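Local coordinates for protein purine nucleoside phosphorylase (PDB 1XFJ) that probably catalyses phosphorolysis of purine nucleosides, including methylthioadenosine, and deamination of adenosine, at residues V105-M110 and R125-A130; A111-P116 and P165-K170; G29-G34 and E53-R58; F24-G29 and E233-S238. All blocks are in the same frame, centred on the assembly; numbering follows the deposited sequence.

Interaction 1: residues V105-M110 and R125-A130; sequences VICGAM and RIVAAA
The methyl of A129 rises beneath the backbone of G108, a bump in the shallow hollow between C107 and A109. Here the two beta sheets at the middle of the alpha-beta-beta-alpha fold lie face to face: strand 106-111 belongs to one, strand 126-132 to the other. Their segments 106-110 and 126-130 run almost the same way, 14° between the axes, which approach to 5.5 Å. The fit is made by small residues, A109 and A129, facing each other, and the CA of G108 is 5.3 Å from the CA of A129. The flanks of the hollow are C107 CB, 4.0 Å from A129 CB, and A109 CB, 4.2 Å from the same methyl. One step along, the fit is reversed: A109 CB comes down on the carbonyl of A130, 3.7 Å from its O. At the other end C107 turns SG anti to its own carbonyl carbon (chi1 -60°), and the sulfur meets CG2 of V127 at 4.0 Å. V98 and S100 of strand 97-100 touch the C107 side chain too, while V127 also packs on I257 and L259 of strand 253-259. The closest approach puts the A129 methyl on a backbone oxygen, CB 3.4 Å from C107 O.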
loop_
_atom_site.group_PDB
_atom_site.type_symbol
_atom_site.label_atom_id
_atom_site.label_comp_id
_atom_site.label_asym_id
_atom_site.label_seq_id
_atom_site.Cartn_x
_atom_site.Cartn_y
_atom_site.Cartn_z
ATOM N N VAL A 105 -14.665 9.128 -4.518
ATOM C CA VAL A 105 -14.236 8.051 -3.636
ATOM C C VAL A 105 -12.716 7.982 -3.573
ATOM O O VAL A 105 -12.044 7.957 -4.603
ATOM C CB VAL A 105 -14.775 6.683 -4.108
ATOM C CG1 VAL A 105 -14.137 5.559 -3.298
ATOM C CG2 VAL A 105 -16.284 6.647 -3.952
ATOM N N ILE A 106 -12.182 7.962 -2.359
ATOM C CA ILE A 106 -10.742 7.888 -2.162
ATOM C C ILE A 106 -10.404 6.464 -1.738
ATOM O O ILE A 106 -10.752 6.046 -0.638
ATOM C CB ILE A 106 -10.275 8.855 -1.054
ATOM C CG1 ILE A 106 -10.697 10.284 -1.395
ATOM C CG2 ILE A 106 -8.765 8.780 -0.899
ATOM C CD1 ILE A 106 -10.456 11.275 -0.265
ATOM N N CYS A 107 -9.746 5.718 -2.621
ATOM C CA CYS A 107 -9.358 4.346 -2.320
ATOM C C CYS A 107 -8.032 4.376 -1.572
ATOM O O CYS A 107 -7.047 4.906 -2.076
ATOM C CB CYS A 107 -9.202 3.542 -3.612
ATOM S SG CYS A 107 -10.697 3.443 -4.615
ATOM N N GLY A 108 -8.003 3.801 -0.373
ATOM C CA GLY A 108 -6.775 3.820 0.397
ATOM C C GLY A 108 -6.325 2.482 0.948
ATOM O O GLY A 108 -7.127 1.567 1.139
ATOM N N ALA A 109 -5.020 2.382 1.183
ATOM C CA ALA A 109 -4.394 1.188 1.739
ATOM C C ALA A 109 -3.403 1.660 2.800
ATOM O O ALA A 109 -2.771 2.707 2.639
ATOM C CB ALA A 109 -3.662 0.406 0.648
HETATM N N MSE A 110 -3.278 0.891 3.878
HETATM C CA MSE A 110 -2.372 1.226 4.975
HETATM C C MSE A 110 -1.171 0.294 5.005
HETATM O O MSE A 110 -1.279 -0.878 4.647
HETATM C CB MSE A 110 -3.076 1.096 6.322
HETATM C CG MSE A 110 -4.300 1.943 6.515
HETATM SE SE MSE A 110 -4.997 1.575 8.271
HETATM C CE MSE A 110 -5.783 -0.157 7.918
ATOM N N ARG A 125 -11.508 4.900 -16.572
ATOM C CA ARG A 125 -11.661 5.753 -15.398
ATOM C C ARG A 125 -11.955 4.893 -14.171
ATOM O O ARG A 125 -13.012 5.003 -13.548
ATOM C CB ARG A 125 -12.788 6.773 -15.614
ATOM C CG ARG A 125 -12.525 7.778 -16.736
ATOM C CD ARG A 125 -11.399 8.760 -16.394
ATOM N NE ARG A 125 -11.726 9.598 -15.238
ATOM C CZ ARG A 125 -10.925 10.535 -14.734
ATOM N NH1 ARG A 125 -9.739 10.768 -15.281
ATOM N NH2 ARG A 125 -11.309 11.240 -13.676
ATOM N N ILE A 126 -11.004 4.027 -13.834
ATOM C CA ILE A 126 -11.134 3.140 -12.683
ATOM C C ILE A 126 -9.843 3.184 -11.880
ATOM O O ILE A 126 -8.757 3.140 -12.453
ATOM C CB ILE A 126 -11.393 1.687 -13.137
ATOM C CG1 ILE A 126 -12.767 1.598 -13.806
ATOM C CG2 ILE A 126 -11.292 0.734 -11.950
ATOM C CD1 ILE A 126 -13.044 0.256 -14.465
ATOM N N VAL A 127 -9.955 3.277 -10.559
ATOM C CA VAL A 127 -8.768 3.320 -9.707
ATOM C C VAL A 127 -8.832 2.265 -8.609
ATOM O O VAL A 127 -9.883 1.674 -8.357
ATOM C CB VAL A 127 -8.594 4.707 -9.037
ATOM C CG1 VAL A 127 -8.336 5.779 -10.096
ATOM C CG2 VAL A 127 -9.836 5.045 -8.218
ATOM N N ALA A 128 -7.699 2.028 -7.957
ATOM C CA ALA A 128 -7.646 1.052 -6.873
ATOM C C ALA A 128 -6.384 1.208 -6.034
ATOM O O ALA A 128 -5.345 1.645 -6.527
ATOM C CB ALA A 128 -7.716 -0.365 -7.440
ATOM N N ALA A 129 -6.501 0.862 -4.757
ATOM C CA ALA A 129 -5.379 0.901 -3.827
ATOM C C ALA A 129 -5.311 -0.497 -3.224
ATOM O O ALA A 129 -6.322 -1.022 -2.757
ATOM C CB ALA A 129 -5.625 1.936 -2.739
ATOM N N ALA A 130 -4.130 -1.109 -3.248
ATOM C CA ALA A 130 -3.976 -2.452 -2.705
ATOM C C ALA A 130 -2.896 -2.530 -1.633
ATOM O O ALA A 130 -1.903 -1.803 -1.673
ATOM C CB ALA A 130 -3.663 -3.436 -3.832
#

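Interaction 2: residues A111-P116 and P165-K170; sequences AADCAP and PCIGPK
I167 sets CG1 anti to its backbone N (chi1 -171°), which leaves CG2 pressing on D113 O at 3.4 Å and carries CD1 across the D113 carboxylate, 3.9 Å from OD2. In C166, chi1 of 64° places SG between the backbone N and the carbonyl carbon, near the methyl of A115. The CB of C166 fits into the bend of the other chain, 3.2 Å from D113 O and 4.0 Å from A115 CB. The same D113 carbonyl takes the direct bond of the contact, from I167 N at 2.8 Å, with a nearly straight N-H...O angle of 166°. It is thus gripped by one N-H and flanked by carbon from two residues. Residues 111-116 carry the chain from strand 106-111 of one sheet into strand 115-121 of the other, and the loop after strand 160-163 lies against this crossing of the two-sheet core. A water bridges the two segments: it accepts from D113 N and donates to C114 O and to P165 O. The water oxygen is 2.7 Å from C114 O. P165 O also has P116 CD against it at 3.1 Å. The D113 carboxylate finds its polar partners elsewhere, OD2 taking R240 N at the start of helix 239-244 and OD1 the hydroxyls of T229 and S238. On C114, pointing away from residues 165-170, the side chain comes within about 2 Å, nearest atoms, of a beta-mercaptoethanol, probably from the crystallisation liquor, consistent with a mixed disulfide.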
loop_
_atom_site.group_PDB
_atom_site.type_symbol
_atom_site.label_atom_id
_atom_site.label_comp_id
_atom_site.label_asym_id
_atom_site.label_seq_id
_atom_site.Cartn_x
_atom_site.Cartn_y
_atom_site.Cartn_z
ATOM N N ALA A 111 -0.035 0.808 5.466
ATOM C CA ALA A 111 1.168 -0.005 5.552
ATOM C C ALA A 111 2.264 0.652 6.378
ATOM O O ALA A 111 2.238 1.859 6.636
ATOM C CB ALA A 111 1.685 -0.313 4.152
ATOM N N ALA A 112 3.223 -0.168 6.789
ATOM C CA ALA A 112 4.369 0.274 7.568
ATOM C C ALA A 112 5.440 -0.784 7.337
ATOM O O ALA A 112 5.924 -1.406 8.278
ATOM C CB ALA A 112 4.008 0.365 9.048
ATOM N N ASP A 113 5.763 -0.973 6.056
ATOM C CA ASP A 113 6.749 -1.934 5.545
ATOM C C ASP A 113 6.152 -2.703 4.366
ATOM O O ASP A 113 6.821 -2.929 3.366
ATOM C CB ASP A 113 7.192 -2.935 6.613
ATOM C CG ASP A 113 8.343 -2.423 7.457
ATOM O OD1 ASP A 113 8.839 -1.303 7.198
ATOM O OD2 ASP A 113 8.760 -3.153 8.382
ATOM N N CYS A 114 4.893 -3.112 4.484
ATOM C CA CYS A 114 4.260 -3.834 3.392
ATOM C C CYS A 114 4.128 -2.886 2.212
ATOM O O CYS A 114 4.178 -1.669 2.379
ATOM C CB CYS A 114 2.906 -4.390 3.832
ATOM S SG CYS A 114 3.124 -5.735 5.022
ATOM N N ALA A 115 3.962 -3.439 1.018
ATOM C CA ALA A 115 3.894 -2.618 -0.184
ATOM C C ALA A 115 2.524 -2.135 -0.624
ATOM O O ALA A 115 1.641 -2.936 -0.941
ATOM C CB ALA A 115 4.559 -3.360 -1.336
ATOM N N PRO A 116 2.320 -0.806 -0.639
ATOM C CA PRO A 116 1.024 -0.284 -1.073
ATOM C C PRO A 116 1.100 -0.174 -2.594
ATOM O O PRO A 116 2.159 0.134 -3.142
ATOM C CB PRO A 116 0.960 1.080 -0.393
ATOM C CG PRO A 116 2.387 1.529 -0.435
ATOM C CD PRO A 116 3.161 0.265 -0.070
ATOM N N PRO A 165 6.221 3.424 -1.009
ATOM C CA PRO A 165 7.254 3.186 -0.000
ATOM C C PRO A 165 6.960 1.869 0.707
ATOM O O PRO A 165 5.809 1.563 1.007
ATOM C CB PRO A 165 7.108 4.383 0.940
ATOM C CG PRO A 165 6.539 5.459 0.051
ATOM C CD PRO A 165 5.516 4.692 -0.752
ATOM N N CYS A 166 8.000 1.083 0.955
ATOM C CA CYS A 166 7.847 -0.197 1.631
ATOM C C CYS A 166 9.221 -0.615 2.126
ATOM O O CYS A 166 10.196 0.102 1.915
ATOM C CB CYS A 166 7.277 -1.250 0.671
ATOM S SG CYS A 166 8.333 -1.668 -0.742
ATOM N N ILE A 167 9.307 -1.760 2.794
ATOM C CA ILE A 167 10.598 -2.204 3.284
ATOM C C ILE A 167 11.428 -2.638 2.073
ATOM O O ILE A 167 10.995 -3.457 1.259
ATOM C CB ILE A 167 10.436 -3.342 4.321
ATOM C CG1 ILE A 167 11.787 -3.640 4.976
ATOM C CG2 ILE A 167 9.812 -4.569 3.670
ATOM C CD1 ILE A 167 11.675 -4.493 6.237
ATOM N N GLY A 168 12.616 -2.058 1.952
ATOM C CA GLY A 168 13.478 -2.344 0.818
ATOM C C GLY A 168 14.309 -3.611 0.864
ATOM O O GLY A 168 14.472 -4.220 1.919
ATOM N N PRO A 169 14.861 -4.026 -0.287
ATOM C CA PRO A 169 15.687 -5.233 -0.402
ATOM C C PRO A 169 16.936 -5.220 0.471
ATOM O O PRO A 169 17.534 -6.266 0.720
ATOM C CB PRO A 169 16.016 -5.288 -1.892
ATOM C CG PRO A 169 15.971 -3.851 -2.308
ATOM C CD PRO A 169 14.738 -3.357 -1.592
ATOM N N LYS A 170 17.336 -4.042 0.935
ATOM C CA LYS A 170 18.512 -3.948 1.793
ATOM C C LYS A 170 18.078 -4.020 3.252
ATOM O O LYS A 170 18.911 -4.122 4.155
ATOM C CB LYS A 170 19.252 -2.628 1.550
ATOM C CG LYS A 170 18.497 -1.386 2.013
ATOM C CD LYS A 170 19.262 -0.113 1.670
ATOM C CE LYS A 170 18.517 1.137 2.119
ATOM N NZ LYS A 170 18.412 1.216 3.599
HETATM O O HOH W 1 4.984 0.551 3.752
#

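Interaction 3: residues G29-G34 and E53-R58; sequences GGVSKG and EENRAR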
loop_
_atom_site.group_PDB
_atom_site.type_symbol
_atom_site.label_atom_id
_atom_site.label_comp_id
_atom_site.label_asym_id
_atom_site.label_seq_id
_atom_site.Cartn_x
_atom_site.Cartn_y
_atom_site.Cartn_z
ATOM N N GLY A 29 3.152 15.568 9.100
ATOM C CA GLY A 29 1.958 16.356 8.846
ATOM C C GLY A 29 0.737 16.090 9.709
ATOM O O GLY A 29 -0.287 16.753 9.536
ATOM N N GLY A 30 0.847 15.145 10.639
ATOM C CA GLY A 30 -0.279 14.801 11.496
ATOM C C GLY A 30 -0.253 15.393 12.894
ATOM O O GLY A 30 0.440 16.375 13.149
ATOM N N VAL A 31 -1.008 14.783 13.806
ATOM C CA VAL A 31 -1.093 15.269 15.179
ATOM C C VAL A 31 -0.745 14.235 16.247
ATOM O O VAL A 31 -0.668 14.565 17.430
ATOM C CB VAL A 31 -2.513 15.802 15.483
ATOM C CG1 VAL A 31 -2.874 16.906 14.509
ATOM C CG2 VAL A 31 -3.526 14.672 15.393
ATOM N N SER A 32 -0.537 12.988 15.839
ATOM C CA SER A 32 -0.219 11.931 16.791
ATOM C C SER A 32 1.119 12.142 17.489
ATOM O O SER A 32 2.017 12.801 16.958
ATOM C CB SER A 32 -0.248 10.572 16.094
ATOM O OG SER A 32 -1.571 10.269 15.688
ATOM N N LYS A 33 1.237 11.572 18.686
ATOM C CA LYS A 33 2.434 11.717 19.504
ATOM C C LYS A 33 3.213 10.424 19.707
ATOM O O LYS A 33 2.741 9.336 19.381
ATOM C CB LYS A 33 2.048 12.274 20.879
ATOM C CG LYS A 33 1.260 13.574 20.847
ATOM C CD LYS A 33 2.145 14.759 20.510
ATOM C CE LYS A 33 1.406 16.068 20.741
ATOM N NZ LYS A 33 2.294 17.249 20.567
ATOM N N GLY A 34 4.415 10.567 20.261
ATOM C CA GLY A 34 5.261 9.423 20.543
ATOM C C GLY A 34 5.672 8.609 19.334
ATOM O O GLY A 34 6.104 9.152 18.315
ATOM N N GLU A 53 -8.306 9.818 13.799
ATOM C CA GLU A 53 -9.366 10.385 12.978
ATOM C C GLU A 53 -8.964 11.734 12.391
ATOM O O GLU A 53 -9.313 12.050 11.249
ATOM C CB GLU A 53 -10.649 10.525 13.797
ATOM C CG GLU A 53 -11.297 9.183 14.096
ATOM C CD GLU A 53 -11.577 8.390 12.828
ATOM O OE1 GLU A 53 -12.337 8.887 11.970
ATOM O OE2 GLU A 53 -11.033 7.273 12.687
ATOM N N GLU A 54 -8.231 12.528 13.166
ATOM C CA GLU A 54 -7.785 13.831 12.688
ATOM C C GLU A 54 -6.787 13.643 11.556
ATOM O O GLU A 54 -6.808 14.379 10.571
ATOM C CB GLU A 54 -7.149 14.629 13.831
ATOM C CG GLU A 54 -6.363 15.871 13.411
ATOM C CD GLU A 54 -7.220 16.961 12.791
ATOM O OE1 GLU A 54 -8.450 16.946 12.993
ATOM O OE2 GLU A 54 -6.656 17.850 12.113
ATOM N N ASN A 55 -5.914 12.650 11.685
ATOM C CA ASN A 55 -4.934 12.400 10.636
ATOM C C ASN A 55 -5.644 11.986 9.354
ATOM O O ASN A 55 -5.300 12.452 8.267
ATOM C CB ASN A 55 -3.938 11.325 11.071
ATOM C CG ASN A 55 -3.095 11.767 12.249
ATOM O OD1 ASN A 55 -2.662 12.917 12.309
ATOM N ND2 ASN A 55 -2.849 10.857 13.187
ATOM N N ARG A 56 -6.642 11.116 9.485
ATOM C CA ARG A 56 -7.406 10.662 8.329
ATOM C C ARG A 56 -8.118 11.843 7.671
ATOM O O ARG A 56 -8.203 11.924 6.448
ATOM C CB ARG A 56 -8.435 9.605 8.746
ATOM C CG ARG A 56 -7.850 8.229 9.014
ATOM C CD ARG A 56 -8.913 7.266 9.528
ATOM N NE ARG A 56 -10.073 7.217 8.643
ATOM C CZ ARG A 56 -10.389 6.182 7.872
ATOM N NH1 ARG A 56 -9.633 5.092 7.870
ATOM N NH2 ARG A 56 -11.463 6.242 7.097
ATOM N N ALA A 57 -8.625 12.761 8.488
ATOM C CA ALA A 57 -9.326 13.929 7.965
ATOM C C ALA A 57 -8.370 14.825 7.183
ATOM O O ALA A 57 -8.730 15.383 6.144
ATOM C CB ALA A 57 -9.964 14.706 9.105
ATOM N N ARG A 58 -7.145 14.961 7.679
ATOM C CA ARG A 58 -6.157 15.791 7.001
ATOM C C ARG A 58 -5.860 15.238 5.618
ATOM O O ARG A 58 -5.744 15.991 4.646
ATOM C CB ARG A 58 -4.871 15.859 7.820
ATOM C CG ARG A 58 -5.083 16.535 9.155
ATOM C CD ARG A 58 -3.792 16.841 9.883
ATOM N NE ARG A 58 -4.082 17.737 10.998
ATOM C CZ ARG A 58 -3.191 18.512 11.607
ATOM N NH1 ARG A 58 -1.921 18.511 11.225
ATOM N NH2 ARG A 58 -3.585 19.310 12.586
#
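G30 runs close past the flank of helix 49-62, its CA 5.3 Å from the CA of N55, and the loop turns there through a classic beta bulge in which V31 and S32 both face S38. The N55 amide holds it from the helix side. Its OD1 takes the backbone N-H of V31 at 2.9 Å, in the plane of the side-chain carbonyl, and sits only 3.1 Å from G30 CA, an approach that the bare glycine allows. On the other branch ND2 donates to S32 OG at 2.9 Å, with the hydroxyl in the amide plane. ND2 also reaches N40 O, and S32 OG is bonded to D47 OD2, so the amide can hardly rotate. E54 and R58, one turn apart, complete the grip. R58 reaches out from the helix, extended from CG to NE, to the start of the loop, and NH1 gives a hydrogen bond to G29 O, 2.9 Å away; the oxygen lies near the guanidinium plane, yet the donor stands 37° out of the carbonyl plane. E54 steadies that group: its chain, bent at chi2 (66°), brings OE2 to R58 NE in a straight salt bridge of 2.8 Å, using the anti lone pair. V31 lies against both, CG1 over one face of the guanidinium at 3.2 Å from NH2, CG2 against E54 CG at 3.7 Å. The loop follows strand 20-25, while R56, on another side of helix 49-62, packs on L70 and V72 of strand 70-72, an outermost strand of the five-stranded sheet.

Interaction 4: residues F24-G29 and E233-S238; sequences FFTRQG and EEWFFS
W235 O takes the backbone N-H of R27 at 2.8 Å, the donor tilted 33° from the carbonyl plane, and has T26 CB pressed to it at 3.2 Å. The two carbonyls before it are used as well. R27 NH1 donates to E233 O at 2.9 Å, and Q28 NE2 to E234 O at 3.0 Å, so all three successive carbonyls of the loop accept a bond from residues 27-28. The R27 guanidinium gets there by turning CG between its own N and carbonyl carbon (chi1 68°) and bending again at chi3. Its CB already lies over the centre of the F237 ring, a CH-pi contact 3.8 Å from the centroid. T26 forms an ST turn as the chain leaves strand 20-25: OG1 accepts from Q28 N, and lies at the edge of the W235 ring. Beyond the turn, the Q28 amide lies over the indole face, toward its rim and almost flat, 16° between planes, with NE2 3.3 Å from W235 CZ3. R227 adds a cation-pi contact to the same indole. F236 meets the CG2 of T26 with its CE1 and packs on P165 and L253.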
loop_
_atom_site.group_PDB
_atom_site.type_symbol
_atom_site.label_atom_id
_atom_site.label_comp_id
_atom_site.label_asym_id
_atom_site.label_seq_id
_atom_site.Cartn_x
_atom_site.Cartn_y
_atom_site.Cartn_z
ATOM N N PHE A 24 1.375 8.811 -1.829
ATOM C CA PHE A 24 1.910 7.837 -0.890
ATOM C C PHE A 24 2.320 8.776 0.241
ATOM O O PHE A 24 3.295 9.515 0.121
ATOM C CB PHE A 24 3.137 7.132 -1.475
ATOM C CG PHE A 24 2.826 6.251 -2.654
ATOM C CD1 PHE A 24 2.195 5.023 -2.475
ATOM C CD2 PHE A 24 3.148 6.657 -3.946
ATOM C CE1 PHE A 24 1.889 4.207 -3.572
ATOM C CE2 PHE A 24 2.849 5.854 -5.046
ATOM C CZ PHE A 24 2.217 4.625 -4.859
ATOM N N PHE A 25 1.556 8.773 1.326
ATOM C CA PHE A 25 1.850 9.669 2.431
ATOM C C PHE A 25 3.023 9.236 3.294
ATOM O O PHE A 25 3.446 8.076 3.265
ATOM C CB PHE A 25 0.590 9.858 3.281
ATOM C CG PHE A 25 -0.492 10.613 2.567
ATOM C CD1 PHE A 25 -0.454 12.002 2.505
ATOM C CD2 PHE A 25 -1.495 9.934 1.878
ATOM C CE1 PHE A 25 -1.397 12.710 1.760
ATOM C CE2 PHE A 25 -2.444 10.629 1.128
ATOM C CZ PHE A 25 -2.395 12.024 1.068
ATOM N N THR A 26 3.557 10.196 4.043
ATOM C CA THR A 26 4.675 9.944 4.938
ATOM C C THR A 26 4.153 10.000 6.370
ATOM O O THR A 26 2.940 10.065 6.600
ATOM C CB THR A 26 5.798 10.999 4.768
ATOM O OG1 THR A 26 5.369 12.254 5.311
ATOM C CG2 THR A 26 6.142 11.182 3.293
ATOM N N ARG A 27 5.068 9.973 7.331
ATOM C CA ARG A 27 4.695 10.021 8.737
ATOM C C ARG A 27 4.506 11.467 9.191
ATOM O O ARG A 27 4.010 11.720 10.285
ATOM C CB ARG A 27 5.784 9.363 9.590
ATOM C CG ARG A 27 7.091 10.139 9.616
ATOM C CD ARG A 27 8.120 9.441 10.483
ATOM N NE ARG A 27 7.635 9.244 11.846
ATOM C CZ ARG A 27 8.231 8.462 12.739
ATOM N NH1 ARG A 27 9.336 7.806 12.410
ATOM N NH2 ARG A 27 7.718 8.325 13.956
ATOM N N GLN A 28 4.889 12.412 8.338
ATOM C CA GLN A 28 4.795 13.833 8.675
ATOM C C GLN A 28 3.491 14.545 8.311
ATOM O O GLN A 28 2.806 14.169 7.355
ATOM C CB GLN A 28 5.978 14.580 8.043
ATOM C CG GLN A 28 7.321 14.249 8.679
ATOM C CD GLN A 28 8.467 15.065 8.105
ATOM O OE1 GLN A 28 8.278 16.201 7.671
ATOM N NE2 GLN A 28 9.669 14.494 8.117
ATOM N N GLY A 29 3.152 15.568 9.100
ATOM C CA GLY A 29 1.958 16.356 8.846
ATOM C C GLY A 29 0.737 16.090 9.709
ATOM O O GLY A 29 -0.287 16.753 9.536
ATOM N N GLU A 233 13.618 6.597 8.697
ATOM C CA GLU A 233 12.808 6.897 9.870
ATOM C C GLU A 233 12.306 8.339 9.862
ATOM O O GLU A 233 11.299 8.659 10.491
ATOM C CB GLU A 233 13.629 6.624 11.134
ATOM C CG GLU A 233 12.963 7.026 12.432
ATOM C CD GLU A 233 13.771 6.599 13.643
ATOM O OE1 GLU A 233 15.008 6.781 13.626
ATOM O OE2 GLU A 233 13.169 6.087 14.609
ATOM N N GLU A 234 13.015 9.202 9.142
ATOM C CA GLU A 234 12.649 10.611 9.033
ATOM C C GLU A 234 11.285 10.761 8.367
ATOM O O GLU A 234 10.497 11.642 8.723
ATOM C CB GLU A 234 13.697 11.352 8.195
ATOM C CG GLU A 234 13.347 12.805 7.865
ATOM C CD GLU A 234 14.295 13.425 6.847
ATOM O OE1 GLU A 234 15.304 12.777 6.494
ATOM O OE2 GLU A 234 14.036 14.566 6.400
ATOM N N TRP A 235 11.010 9.880 7.411
ATOM C CA TRP A 235 9.771 9.946 6.649
ATOM C C TRP A 235 8.759 8.821 6.802
ATOM O O TRP A 235 7.585 9.017 6.501
ATOM C CB TRP A 235 10.104 10.072 5.160
ATOM C CG TRP A 235 10.912 11.272 4.824
ATOM C CD1 TRP A 235 12.241 11.312 4.509
ATOM C CD2 TRP A 235 10.445 12.621 4.772
ATOM N NE1 TRP A 235 12.631 12.608 4.261
ATOM C CE2 TRP A 235 11.547 13.432 4.417
ATOM C CE3 TRP A 235 9.201 13.226 4.992
ATOM C CZ2 TRP A 235 11.441 14.818 4.277
ATOM C CZ3 TRP A 235 9.097 14.607 4.851
ATOM C CH2 TRP A 235 10.212 15.385 4.497
ATOM N N PHE A 236 9.185 7.650 7.261
ATOM C CA PHE A 236 8.245 6.533 7.339
ATOM C C PHE A 236 8.205 5.716 8.620
ATOM O O PHE A 236 9.210 5.576 9.316
ATOM C CB PHE A 236 8.519 5.571 6.178
ATOM C CG PHE A 236 8.593 6.247 4.837
ATOM C CD1 PHE A 236 7.461 6.828 4.269
ATOM C CD2 PHE A 236 9.803 6.330 4.156
ATOM C CE1 PHE A 236 7.533 7.486 3.039
ATOM C CE2 PHE A 236 9.889 6.986 2.924
ATOM C CZ PHE A 236 8.752 7.565 2.367
ATOM N N PHE A 237 7.018 5.186 8.919
ATOM C CA PHE A 237 6.821 4.308 10.066
ATOM C C PHE A 237 7.334 2.968 9.539
ATOM O O PHE A 237 7.355 2.753 8.324
ATOM C CB PHE A 237 5.335 4.149 10.400
ATOM C CG PHE A 237 4.672 5.399 10.903
ATOM C CD1 PHE A 237 5.136 6.041 12.045
ATOM C CD2 PHE A 237 3.558 5.915 10.250
ATOM C CE1 PHE A 237 4.497 7.183 12.530
ATOM C CE2 PHE A 237 2.913 7.052 10.724
ATOM C CZ PHE A 237 3.385 7.688 11.867
ATOM N N SER A 238 7.731 2.071 10.431
ATOM C CA SER A 238 8.240 0.765 10.012
ATOM C C SER A 238 8.022 -0.313 11.068
ATOM O O SER A 238 8.526 -0.206 12.188
ATOM C CB SER A 238 9.734 0.860 9.694
ATOM O OG SER A 238 10.281 -0.426 9.442
#

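How the interactions relate
Interaction 3 closes first along the chain, then interactions 1 and 2 open in crossed order; all three lie within the span bounded by interaction 4, interaction 3 starting on its last residue, G29. Interaction 1 joins the two central sheets, and interaction 2, its centre about 18 Å away, lies at the crossing from strand 106-111 to strand 115-121; P116 CB touches A130 O. Interactions 2 and 4 are about 12 Å apart, centre to centre, and meet directly at D113 and P165, with P165 and P116 both packing on F24. Interaction 4 passes to interaction 3, again about 12 Å between centres, through G29. A buried core thus connects through loops to the outlying helix 49-62.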